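Local structure of type IV pilus assembly protein PilC (Thermus thermophilus, 2WHN) at residues K13-F18 against K73-L78; T57-G62 against S66-K71; A23-A28 against A37-Q42; N81-G86 against D97-F102. The protein probably forms the inner-membrane platform that controls type IV pilus assembly and disassembly and helps localise the PilB ATPase, the chain here being its N-terminal domain. All blocks are in the same frame, centred on the assembly; numbering follows the deposited sequence.

Interaction 1: residues K13-F18 against K73-L78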
loop_
_atom_site.group_PDB
_atom_site.type_symbol
_atom_site.label_atom_id
_atom_site.label_comp_id
_atom_site.label_asym_id
_atom_site.label_seq_id
_atom_site.Cartn_x
_atom_site.Cartn_y
_atom_site.Cartn_z
ATOM N N LYS A 13 10.229 -4.716 3.870
ATOM C CA LYS A 13 9.831 -4.209 5.175
ATOM C C LYS A 13 8.845 -3.057 5.025
ATOM O O LYS A 13 7.770 -3.069 5.626
ATOM C CB LYS A 13 11.046 -3.764 5.992
ATOM C CG LYS A 13 10.779 -3.712 7.491
ATOM C CD LYS A 13 11.982 -3.204 8.269
ATOM C CE LYS A 13 12.373 -1.802 7.822
ATOM N NZ LYS A 13 11.183 -0.927 7.622
ATOM N N ASP A 14 9.191 -2.090 4.181
ATOM C CA ASP A 14 8.342 -0.924 3.961
ATOM C C ASP A 14 6.937 -1.342 3.532
ATOM O O ASP A 14 5.942 -0.808 4.023
ATOM C CB ASP A 14 8.957 -0.003 2.910
ATOM C CG ASP A 14 10.378 0.408 3.256
ATOM O OD1 ASP A 14 10.550 1.388 4.013
ATOM O OD2 ASP A 14 11.324 -0.248 2.770
ATOM N N LEU A 15 6.863 -2.303 2.617
ATOM C CA LEU A 15 5.582 -2.767 2.100
ATOM C C LEU A 15 4.783 -3.541 3.146
ATOM O O LEU A 15 3.562 -3.397 3.236
ATOM C CB LEU A 15 5.775 -3.615 0.838
ATOM C CG LEU A 15 4.475 -4.090 0.182
ATOM C CD1 LEU A 15 3.626 -2.893 -0.255
ATOM C CD2 LEU A 15 4.767 -4.995 -0.999
ATOM N N ALA A 16 5.471 -4.360 3.935
ATOM C CA ALA A 16 4.823 -5.102 5.013
ATOM C C ALA A 16 4.205 -4.167 6.050
ATOM O O ALA A 16 3.071 -4.368 6.483
ATOM C CB ALA A 16 5.806 -6.056 5.673
ATOM N N ILE A 17 4.966 -3.156 6.459
ATOM C CA ILE A 17 4.483 -2.173 7.427
ATOM C C ILE A 17 3.269 -1.421 6.888
ATOM O O ILE A 17 2.208 -1.395 7.521
ATOM C CB ILE A 17 5.603 -1.180 7.819
ATOM C CG1 ILE A 17 6.694 -1.911 8.598
ATOM C CG2 ILE A 17 5.044 -0.027 8.644
ATOM C CD1 ILE A 17 7.889 -1.046 8.938
ATOM N N PHE A 18 3.402 -0.872 5.683
ATOM C CA PHE A 18 2.279 -0.216 5.018
ATOM C C PHE A 18 1.024 -1.085 5.020
ATOM O O PHE A 18 -0.069 -0.613 5.337
ATOM C CB PHE A 18 2.632 0.143 3.577
ATOM C CG PHE A 18 1.431 0.474 2.728
ATOM C CD1 PHE A 18 0.798 1.696 2.849
ATOM C CD2 PHE A 18 0.935 -0.443 1.819
ATOM C CE1 PHE A 18 -0.310 2.002 2.077
ATOM C CE2 PHE A 18 -0.163 -0.142 1.038
ATOM C CZ PHE A 18 -0.794 1.078 1.171
ATOM N N LYS A 73 5.778 0.107 -9.023
ATOM C CA LYS A 73 6.373 -1.219 -9.161
ATOM C C LYS A 73 6.305 -2.023 -7.867
ATOM O O LYS A 73 6.220 -3.251 -7.894
ATOM C CB LYS A 73 7.828 -1.107 -9.627
ATOM C CG LYS A 73 7.992 -0.540 -11.030
ATOM C CD LYS A 73 9.253 0.321 -11.154
ATOM C CE LYS A 73 10.424 -0.267 -10.374
ATOM N NZ LYS A 73 11.027 -1.440 -11.061
ATOM N N ILE A 74 6.368 -1.334 -6.735
ATOM C CA ILE A 74 6.411 -2.011 -5.439
ATOM C C ILE A 74 5.197 -2.921 -5.202
ATOM O O ILE A 74 5.259 -3.861 -4.408
ATOM C CB ILE A 74 6.553 -1.003 -4.280
ATOM C CG1 ILE A 74 6.619 -1.732 -2.937
ATOM C CG2 ILE A 74 5.408 0.005 -4.301
ATOM C CD1 ILE A 74 7.816 -2.659 -2.798
ATOM N N PHE A 75 4.101 -2.656 -5.904
ATOM C CA PHE A 75 2.905 -3.485 -5.773
ATOM C C PHE A 75 2.829 -4.524 -6.894
ATOM O O PHE A 75 2.728 -4.173 -8.068
ATOM C CB PHE A 75 1.643 -2.608 -5.750
ATOM C CG PHE A 75 1.656 -1.555 -4.670
ATOM C CD1 PHE A 75 1.933 -0.230 -4.976
ATOM C CD2 PHE A 75 1.449 -1.901 -3.341
ATOM C CE1 PHE A 75 1.988 0.738 -3.978
ATOM C CE2 PHE A 75 1.492 -0.936 -2.345
ATOM C CZ PHE A 75 1.777 0.382 -2.664
ATOM N N SER A 76 2.929 -5.800 -6.530
ATOM C CA SER A 76 2.940 -6.887 -7.510
ATOM C C SER A 76 1.577 -7.073 -8.180
ATOM O O SER A 76 0.556 -6.601 -7.678
ATOM C CB SER A 76 3.366 -8.194 -6.845
ATOM O OG SER A 76 2.333 -8.696 -6.014
ATOM N N ARG A 77 1.562 -7.802 -9.292
ATOM C CA ARG A 77 0.320 -8.062 -10.014
ATOM C C ARG A 77 -0.716 -8.707 -9.107
ATOM O O ARG A 77 -1.891 -8.341 -9.126
ATOM C CB ARG A 77 0.574 -8.963 -11.225
ATOM C CG ARG A 77 1.030 -8.224 -12.468
ATOM C CD ARG A 77 1.187 -9.181 -13.643
ATOM N NE ARG A 77 2.287 -8.786 -14.516
ATOM C CZ ARG A 77 3.569 -8.858 -14.178
ATOM N NH1 ARG A 77 3.916 -9.306 -12.979
ATOM N NH2 ARG A 77 4.507 -8.478 -15.036
ATOM N N LEU A 78 -0.279 -9.676 -8.312
ATOM C CA LEU A 78 -1.182 -10.367 -7.407
ATOM C C LEU A 78 -1.730 -9.413 -6.346
ATOM O O LEU A 78 -2.917 -9.449 -6.016
ATOM C CB LEU A 78 -0.475 -11.550 -6.745
ATOM C CG LEU A 78 -1.363 -12.423 -5.859
ATOM C CD1 LEU A 78 -2.596 -12.888 -6.626
ATOM C CD2 LEU A 78 -0.580 -13.608 -5.315
#
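Leu15 and Ile74 mark the closest backbone approach, their CA atoms 7.6 Å apart. Residues 13-18, a little over one and a half turns of helix 12-28, meet the loop 73-76 that leads into helix 77-89. With CG opposite the backbone N (chi1 -177°), the branched end of Leu15 reaches this loop, and its two methyls find different partners. CD2 rests on the Ile74 backbone, 3.6 Å from Ile74 O, while Leu15 CD1 touches Phe75 CE2 at 3.6 Å. CD1 also reaches the Ile74 side chain, with Ile74 CG1 4.2 Å from Leu15 CD1. The contact belongs to the core of a six-helix bundle, the N-terminal domain of this T2SS protein F relative, and Phe48 of helix 46-60 meets Phe18 edge-to-face and also touches Ile74 and Phe75. The Phe18 and Phe75 rings meet obliquely, planes at 64° and centroids 5.9 Å apart; Phe18 CE2 comes to the edge of the Phe75 ring, 3.8 Å from Phe75 CE2. One face of the Phe75 ring carries its neighbour's branch, Ile74 CG2 lying 3.4 Å above the ring plane toward the rim. Beyond the ring, Ser76 takes the N-cap position of helix 77-89, its OG bonded to Tyr79 N.

Interaction 2: residues T57-G62 against S66-K71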
loop_
_atom_site.group_PDB
_atom_site.type_symbol
_atom_site.label_atom_id
_atom_site.label_comp_id
_atom_site.label_asym_id
_atom_site.label_seq_id
_atom_site.Cartn_x
_atom_site.Cartn_y
_atom_site.Cartn_z
ATOM N N THR A 57 -3.706 10.977 -3.639
ATOM C CA THR A 57 -4.154 12.019 -4.556
ATOM C C THR A 57 -5.018 11.428 -5.663
ATOM O O THR A 57 -6.079 11.958 -5.983
ATOM C CB THR A 57 -2.958 12.735 -5.199
ATOM O OG1 THR A 57 -2.078 13.203 -4.170
ATOM C CG2 THR A 57 -3.424 13.920 -6.043
ATOM N N ASP A 58 -4.537 10.345 -6.264
ATOM C CA ASP A 58 -5.249 9.681 -7.347
ATOM C C ASP A 58 -6.619 9.201 -6.890
ATOM O O ASP A 58 -7.616 9.417 -7.580
ATOM C CB ASP A 58 -4.433 8.502 -7.885
ATOM C CG ASP A 58 -3.257 8.950 -8.740
ATOM O OD1 ASP A 58 -3.160 10.163 -9.026
ATOM O OD2 ASP A 58 -2.439 8.091 -9.136
ATOM N N VAL A 59 -6.663 8.548 -5.730
ATOM C CA VAL A 59 -7.918 8.008 -5.203
ATOM C C VAL A 59 -8.898 9.113 -4.802
ATOM O O VAL A 59 -10.104 9.014 -5.043
ATOM C CB VAL A 59 -7.680 7.085 -3.995
ATOM C CG1 VAL A 59 -9.003 6.574 -3.461
ATOM C CG2 VAL A 59 -6.765 5.920 -4.389
ATOM N N GLU A 60 -8.384 10.150 -4.157
ATOM C CA GLU A 60 -9.221 11.286 -3.800
ATOM C C GLU A 60 -9.863 11.916 -5.043
ATOM O O GLU A 60 -10.950 12.479 -4.966
ATOM C CB GLU A 60 -8.413 12.330 -3.025
ATOM C CG GLU A 60 -9.271 13.404 -2.370
ATOM C CD GLU A 60 -8.463 14.330 -1.482
ATOM O OE1 GLU A 60 -8.197 13.969 -0.314
ATOM O OE2 GLU A 60 -8.085 15.419 -1.955
ATOM N N GLY A 61 -9.188 11.805 -6.183
ATOM C CA GLY A 61 -9.699 12.348 -7.444
ATOM C C GLY A 61 -10.741 11.459 -8.107
ATOM O O GLY A 61 -11.381 11.860 -9.080
ATOM N N GLY A 62 -10.918 10.251 -7.582
ATOM C CA GLY A 62 -11.952 9.354 -8.091
ATOM C C GLY A 62 -11.440 8.142 -8.852
ATOM O O GLY A 62 -12.229 7.335 -9.349
ATOM N N SER A 66 -6.948 0.164 -6.834
ATOM C CA SER A 66 -6.109 -0.799 -7.539
ATOM C C SER A 66 -5.346 -0.178 -8.706
ATOM O O SER A 66 -4.186 -0.515 -8.936
ATOM C CB SER A 66 -6.940 -1.984 -8.026
ATOM O OG SER A 66 -8.000 -1.541 -8.842
ATOM N N GLU A 67 -5.986 0.729 -9.440
ATOM C CA GLU A 67 -5.301 1.408 -10.538
ATOM C C GLU A 67 -4.249 2.390 -10.023
ATOM O O GLU A 67 -3.175 2.519 -10.608
ATOM C CB GLU A 67 -6.281 2.121 -11.478
ATOM C CG GLU A 67 -5.569 2.972 -12.536
ATOM C CD GLU A 67 -6.489 3.467 -13.640
ATOM O OE1 GLU A 67 -7.705 3.605 -13.393
ATOM O OE2 GLU A 67 -5.988 3.744 -14.753
ATOM N N ALA A 68 -4.550 3.073 -8.924
ATOM C CA ALA A 68 -3.561 3.944 -8.295
ATOM C C ALA A 68 -2.312 3.158 -7.887
ATOM O O ALA A 68 -1.188 3.597 -8.131
ATOM C CB ALA A 68 -4.161 4.667 -7.098
ATOM N N LEU A 69 -2.515 1.978 -7.309
ATOM C CA LEU A 69 -1.407 1.088 -6.961
ATOM C C LEU A 69 -0.643 0.620 -8.196
ATOM O O LEU A 69 0.585 0.506 -8.174
ATOM C CB LEU A 69 -1.911 -0.132 -6.189
ATOM C CG LEU A 69 -2.746 0.116 -4.929
ATOM C CD1 LEU A 69 -3.172 -1.204 -4.306
ATOM C CD2 LEU A 69 -1.981 0.966 -3.929
ATOM N N SER A 70 -1.378 0.288 -9.252
ATOM C CA SER A 70 -0.783 -0.372 -10.409
ATOM C C SER A 70 0.230 0.536 -11.095
ATOM O O SER A 70 0.990 0.091 -11.955
ATOM C CB SER A 70 -1.859 -0.810 -11.401
ATOM O OG SER A 70 -2.398 0.307 -12.083
ATOM N N LYS A 71 0.256 1.801 -10.686
ATOM C CA LYS A 71 1.195 2.768 -11.238
ATOM C C LYS A 71 2.599 2.589 -10.672
ATOM O O LYS A 71 3.545 3.220 -11.140
ATOM C CB LYS A 71 0.721 4.193 -10.958
ATOM C CG LYS A 71 -0.376 4.680 -11.883
ATOM C CD LYS A 71 -0.838 6.069 -11.481
ATOM C CE LYS A 71 -1.679 6.710 -12.570
ATOM N NZ LYS A 71 -1.981 8.134 -12.256
HETATM O O HOH W 1 -0.764 6.431 -7.945
#
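Asp58 turns its carboxylate back beside its own backbone N (chi1 -75°), and Lys71 starts off likewise (chi1 -79°) before running fully extended, so that the two side chains approach from opposite directions. They end in a salt bridge, with Lys71 NZ 3.2 Å from Asp58 OD2. The ammonium comes from above the carboxylate plane, 47° out of it, and the aliphatic part of the lysine lies along the same oxygen, Lys71 CD being 3.5 Å from Asp58 OD2. A water adds a second grip: it donates to Asp58 OD2 at 2.6 Å and to Ala68 O at 2.9 Å, tying the carboxylate to the backbone of helix 65-70. Under this polar layer the packing is small and apolar. Ala68 CB sits against Asp58 CB at 3.9 Å and Val59 CG2 at 4.0 Å, the short methyl allowing the backbones to draw near. Helix 46-60 ends in a Schellman motif at Gly62, whose positive phi turns the chain out of the helix and into the short connection to helix 65-70. Met63 of that connection touches both Asp58 and Lys71, Val55 of helix 46-60 packs on Ala68 and Leu69, and helix 77-89 meets Ser66 and Leu69 through Val83.

Interaction 3: residues A23-A28 against A37-Q42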
loop_
_atom_site.group_PDB
_atom_site.type_symbol
_atom_site.label_atom_id
_atom_site.label_comp_id
_atom_site.label_asym_id
_atom_site.label_seq_id
_atom_site.Cartn_x
_atom_site.Cartn_y
_atom_site.Cartn_z
ATOM N N ALA A 23 -4.350 -2.463 6.794
ATOM C CA ALA A 23 -5.162 -3.556 7.328
ATOM C C ALA A 23 -5.792 -3.178 8.663
ATOM O O ALA A 23 -6.965 -3.457 8.915
ATOM C CB ALA A 23 -4.306 -4.816 7.500
ATOM N N THR A 24 -4.965 -2.655 9.556
ATOM C CA THR A 24 -5.385 -2.338 10.913
ATOM C C THR A 24 -6.449 -1.243 10.904
ATOM O O THR A 24 -7.505 -1.389 11.512
ATOM C CB THR A 24 -4.176 -1.914 11.773
ATOM O OG1 THR A 24 -3.392 -3.076 12.076
ATOM C CG2 THR A 24 -4.626 -1.254 13.077
ATOM N N MET A 25 -6.214 -0.190 10.130
ATOM C CA MET A 25 -7.169 0.914 10.085
ATOM C C MET A 25 -8.471 0.548 9.377
ATOM O O MET A 25 -9.553 0.903 9.836
ATOM C CB MET A 25 -6.532 2.165 9.487
ATOM C CG MET A 25 -5.545 2.828 10.425
ATOM S SD MET A 25 -4.808 4.329 9.766
ATOM C CE MET A 25 -3.598 3.666 8.626
ATOM N N LEU A 26 -8.380 -0.205 8.288
ATOM C CA LEU A 26 -9.591 -0.644 7.606
ATOM C C LEU A 26 -10.408 -1.583 8.475
ATOM O O LEU A 26 -11.631 -1.521 8.480
ATOM C CB LEU A 26 -9.262 -1.329 6.289
ATOM C CG LEU A 26 -8.711 -0.415 5.206
ATOM C CD1 LEU A 26 -8.408 -1.237 3.957
ATOM C CD2 LEU A 26 -9.714 0.679 4.912
ATOM N N GLY A 27 -9.725 -2.491 9.164
ATOM C CA GLY A 27 -10.393 -3.412 10.072
ATOM C C GLY A 27 -11.083 -2.671 11.201
ATOM O O GLY A 27 -12.157 -3.079 11.654
ATOM N N ALA A 28 -10.463 -1.587 11.666
ATOM C CA ALA A 28 -11.001 -0.834 12.796
ATOM C C ALA A 28 -12.210 -0.010 12.369
ATOM O O ALA A 28 -12.966 0.476 13.207
ATOM C CB ALA A 28 -9.931 0.071 13.398
ATOM N N ALA A 37 -4.390 8.984 4.407
ATOM C CA ALA A 37 -3.918 10.275 4.897
ATOM C C ALA A 37 -3.071 10.132 6.159
ATOM O O ALA A 37 -2.101 10.869 6.358
ATOM C CB ALA A 37 -5.091 11.213 5.146
ATOM N N ILE A 38 -3.453 9.192 7.018
ATOM C CA ILE A 38 -2.699 8.906 8.234
ATOM C C ILE A 38 -1.391 8.210 7.883
ATOM O O ILE A 38 -0.334 8.544 8.426
ATOM C CB ILE A 38 -3.503 8.006 9.192
ATOM C CG1 ILE A 38 -4.643 8.793 9.841
ATOM C CG2 ILE A 38 -2.590 7.383 10.242
ATOM C CD1 ILE A 38 -5.904 7.973 10.049
ATOM N N LEU A 39 -1.473 7.263 6.950
ATOM C CA LEU A 39 -0.324 6.469 6.532
ATOM C C LEU A 39 0.735 7.318 5.850
ATOM O O LEU A 39 1.931 7.085 6.023
ATOM C CB LEU A 39 -0.760 5.351 5.580
ATOM C CG LEU A 39 -1.248 4.095 6.286
ATOM C CD1 LEU A 39 -1.492 2.976 5.293
ATOM C CD2 LEU A 39 -0.242 3.685 7.354
ATOM N N GLU A 40 0.284 8.234 5.002
ATOM C CA GLU A 40 1.180 9.074 4.220
ATOM C C GLU A 40 1.991 9.991 5.128
ATOM O O GLU A 40 2.946 10.627 4.687
ATOM C CB GLU A 40 0.392 9.906 3.205
ATOM C CG GLU A 40 -0.151 11.215 3.764
ATOM C CD GLU A 40 -0.920 12.025 2.733
ATOM O OE1 GLU A 40 -0.812 11.720 1.526
ATOM O OE2 GLU A 40 -1.624 12.980 3.131
ATOM N N ARG A 41 1.597 10.065 6.394
ATOM C CA ARG A 41 2.324 10.872 7.368
ATOM C C ARG A 41 3.223 10.012 8.248
ATOM O O ARG A 41 4.132 10.524 8.895
ATOM C CB ARG A 41 1.360 11.689 8.232
ATOM C CG ARG A 41 0.883 12.976 7.580
ATOM C CD ARG A 41 0.235 13.910 8.592
ATOM N NE ARG A 41 -0.921 13.294 9.237
ATOM C CZ ARG A 41 -2.096 13.109 8.644
ATOM N NH1 ARG A 41 -2.273 13.493 7.386
ATOM N NH2 ARG A 41 -3.094 12.537 9.305
ATOM N N GLN A 42 2.979 8.705 8.261
ATOM C CA GLN A 42 3.721 7.805 9.141
ATOM C C GLN A 42 4.560 6.787 8.372
ATOM O O GLN A 42 4.928 5.741 8.908
ATOM C CB GLN A 42 2.779 7.093 10.117
ATOM C CG GLN A 42 1.825 8.030 10.844
ATOM C CD GLN A 42 1.184 7.393 12.065
ATOM O OE1 GLN A 42 1.716 6.439 12.633
ATOM N NE2 GLN A 42 0.047 7.936 12.488
#
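Met25 reaches across from helix 12-28 and overlaps two neighbours on helix 32-39, its sulfur lying on Ile38 and its methyl on Leu39. These are two consecutive helices of the all-helical domain, joined by a short connection. Sequence rules predict a membrane-spanning helix for much of this region, yet in the crystal it is folded into two separate helices within the bundle. Met25 leaves the backbone with CG beside its own N, stays extended through chi2, and then bends at the sulfur (chi3 -77°), which turns CE toward Leu39 and leaves SD against Ile38. Two branches of the isoleucine share the sulfur: Ile38 CG2 and Ile38 CD1 each lie 3.8 Å from Met25 SD, and the two side chains slant across one another. Met25 and Leu39 instead lie alongside each other, pointing opposite ways. Leu39 is buried and also packs on Phe18, Gln21 and Leu22 of helix 12-28, so the methionine methyl lands beside a side chain already set against that helix. Leu30 in the connection between the helices touches both Met25 and Ile38. After Leu39 the chain makes a type I turn that Gln42 N closes onto Leu39 O at 3.0 Å. The closest point of the contact is tight: Met25 CE stands 3.3 Å from Leu39 CG and 3.6 Å from Leu39 CD2.

Interaction 4: residues N81-G86 against D97-F102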
loop_
_atom_site.group_PDB
_atom_site.type_symbol
_atom_site.label_atom_id
_atom_site.label_comp_id
_atom_site.label_asym_id
_atom_site.label_seq_id
_atom_site.Cartn_x
_atom_site.Cartn_y
_atom_site.Cartn_z
ATOM N N ASN A 81 -4.233 -7.225 -8.124
ATOM C CA ASN A 81 -5.392 -8.041 -8.474
ATOM C C ASN A 81 -6.238 -8.386 -7.251
ATOM O O ASN A 81 -7.465 -8.383 -7.314
ATOM C CB ASN A 81 -4.955 -9.313 -9.205
ATOM C CG ASN A 81 -4.690 -9.074 -10.679
ATOM O OD1 ASN A 81 -5.206 -8.125 -11.265
ATOM N ND2 ASN A 81 -3.903 -9.951 -11.292
ATOM N N LEU A 82 -5.576 -8.656 -6.132
ATOM C CA LEU A 82 -6.272 -8.952 -4.887
ATOM C C LEU A 82 -6.986 -7.716 -4.341
ATOM O O LEU A 82 -8.161 -7.776 -3.978
ATOM C CB LEU A 82 -5.294 -9.505 -3.849
ATOM C CG LEU A 82 -5.018 -11.002 -3.976
ATOM C CD1 LEU A 82 -3.913 -11.429 -3.015
ATOM C CD2 LEU A 82 -6.302 -11.798 -3.730
ATOM N N VAL A 83 -6.274 -6.593 -4.307
ATOM C CA VAL A 83 -6.880 -5.308 -3.968
ATOM C C VAL A 83 -8.061 -4.993 -4.874
ATOM O O VAL A 83 -9.089 -4.493 -4.414
ATOM C CB VAL A 83 -5.850 -4.153 -4.027
ATOM C CG1 VAL A 83 -6.557 -2.796 -4.019
ATOM C CG2 VAL A 83 -4.879 -4.260 -2.861
ATOM N N ARG A 84 -7.931 -5.316 -6.159
ATOM C CA ARG A 84 -9.017 -5.082 -7.110
ATOM C C ARG A 84 -10.263 -5.899 -6.770
ATOM O O ARG A 84 -11.389 -5.420 -6.913
ATOM C CB ARG A 84 -8.566 -5.388 -8.541
ATOM C CG ARG A 84 -9.704 -5.410 -9.549
ATOM C CD ARG A 84 -10.334 -4.035 -9.673
ATOM N NE ARG A 84 -11.585 -4.070 -10.424
ATOM C CZ ARG A 84 -12.377 -3.018 -10.600
ATOM N NH1 ARG A 84 -12.049 -1.843 -10.077
ATOM N NH2 ARG A 84 -13.499 -3.144 -11.295
ATOM N N ALA A 85 -10.063 -7.137 -6.333
ATOM C CA ALA A 85 -11.180 -7.968 -5.888
ATOM C C ALA A 85 -11.816 -7.377 -4.629
ATOM O O ALA A 85 -13.035 -7.392 -4.471
ATOM C CB ALA A 85 -10.721 -9.397 -5.635
ATOM N N GLY A 86 -10.984 -6.815 -3.759
ATOM C CA GLY A 86 -11.459 -6.199 -2.520
ATOM C C GLY A 86 -12.326 -4.973 -2.737
ATOM O O GLY A 86 -13.306 -4.765 -2.022
ATOM N N ASP A 97 -5.360 -7.554 5.433
ATOM C CA ASP A 97 -4.884 -8.335 6.570
ATOM C C ASP A 97 -4.114 -9.574 6.110
ATOM O O ASP A 97 -3.051 -9.893 6.645
ATOM C CB ASP A 97 -6.058 -8.735 7.462
ATOM C CG ASP A 97 -5.629 -9.557 8.654
ATOM O OD1 ASP A 97 -4.551 -9.288 9.219
ATOM O OD2 ASP A 97 -6.378 -10.476 9.031
ATOM N N ARG A 98 -4.619 -10.235 5.073
ATOM C CA ARG A 98 -4.001 -11.464 4.578
ATOM C C ARG A 98 -2.734 -11.171 3.778
ATOM O O ARG A 98 -1.747 -11.886 3.892
ATOM C CB ARG A 98 -4.993 -12.266 3.730
ATOM C CG ARG A 98 -6.055 -13.007 4.543
ATOM C CD ARG A 98 -5.468 -14.209 5.280
ATOM N NE ARG A 98 -5.165 -15.332 4.390
ATOM C CZ ARG A 98 -6.065 -16.209 3.948
ATOM N NH1 ARG A 98 -7.345 -16.084 4.279
ATOM N NH2 ARG A 98 -5.686 -17.220 3.170
ATOM N N LEU A 99 -2.769 -10.117 2.968
ATOM C CA LEU A 99 -1.569 -9.649 2.278
ATOM C C LEU A 99 -0.477 -9.257 3.272
ATOM O O LEU A 99 0.689 -9.590 3.083
ATOM C CB LEU A 99 -1.899 -8.466 1.359
ATOM C CG LEU A 99 -2.585 -8.821 0.038
ATOM C CD1 LEU A 99 -3.019 -7.563 -0.708
ATOM C CD2 LEU A 99 -1.662 -9.671 -0.825
ATOM N N ALA A 100 -0.860 -8.551 4.333
ATOM C CA ALA A 100 0.100 -8.108 5.344
ATOM C C ALA A 100 0.742 -9.289 6.072
ATOM O O ALA A 100 1.949 -9.302 6.312
ATOM C CB ALA A 100 -0.567 -7.167 6.340
ATOM N N SER A 101 -0.073 -10.277 6.425
ATOM C CA SER A 101 0.424 -11.466 7.117
ATOM C C SER A 101 1.371 -12.260 6.226
ATOM O O SER A 101 2.390 -12.775 6.685
ATOM C CB SER A 101 -0.741 -12.360 7.543
ATOM O OG SER A 101 -1.576 -11.690 8.470
ATOM N N PHE A 102 0.977 -12.420 4.968
ATOM C CA PHE A 102 1.831 -13.030 3.965
ATOM C C PHE A 102 3.191 -12.334 3.904
ATOM O O PHE A 102 4.236 -12.990 3.872
ATOM C CB PHE A 102 1.151 -12.972 2.598
ATOM C CG PHE A 102 1.972 -13.557 1.492
ATOM C CD1 PHE A 102 1.961 -14.922 1.252
ATOM C CD2 PHE A 102 2.776 -12.749 0.707
ATOM C CE1 PHE A 102 2.732 -15.469 0.243
ATOM C CE2 PHE A 102 3.545 -13.289 -0.309
ATOM C CZ PHE A 102 3.529 -14.650 -0.536
#
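Leu99 packs against Leu82 and Val83 where helix 92-109 folds back along helix 77-89. The two helices follow each other in the chain and run roughly antiparallel here, forming a helical hairpin of the bundle. The second segment begins with Asp97, which looks to a third helix: its OD1 makes a salt bridge with Arg20 NH1 of helix 12-28. Two residues on, Leu99 turns to helix 77-89. Its CG lies beside the backbone N (chi1 -77°), and Leu82 adopts nearly the same first torsion (chi1 -83°), which brings the branched ends together between the helices, where they slant across each other. The meeting is between methyls, Leu99 CD2 lying 3.6 Å from Leu82 CD1. The other methyl of Leu99 serves the second partner more loosely, with Leu99 CD1 4.4 Å from Val83 CG2. Leu82 and Leu99 have their CA atoms 8.6 Å apart, the closest backbone approach of the two segments, and apolar contacts of this kind are all that joins them. Val83 in turn packs on Phe65, Ser66 and Leu69 of helix 65-70. Next along the segment, Ala100 lies against Ser19 and Arg20, and Ser101 OG bonds to Arg20 NH2, giving that guanidinium both Asp97 and Ser101 as partners. From there the helix runs on regularly, with Phe102 N bonded to Arg98 O at 3.0 Å.

How the interactions relate
Interactions 1 and 3 both use helix 12-28 and touch through Phe18 CE1 and Leu39 CD1, 3.6 Å apart. The centre of interaction 1 lies about 6 Å from that of the chain, and those of the other three 10 to 11 Å. Interaction 2 joins interaction 1 where Phe75 CD1 meets Leu69 O at 3.5 Å, and interaction 4 where Leu69 CD1 meets Val83 CG1 at 3.8 Å. Interactions 1 and 4 share helix 77-89, with centres about 10 Å apart. Interactions 3 and 4 touch at Ala23 CB and Asp97 N, 3.6 Å apart, whereas interactions 2 and 3 stay about 6 Å apart at their nearest atoms.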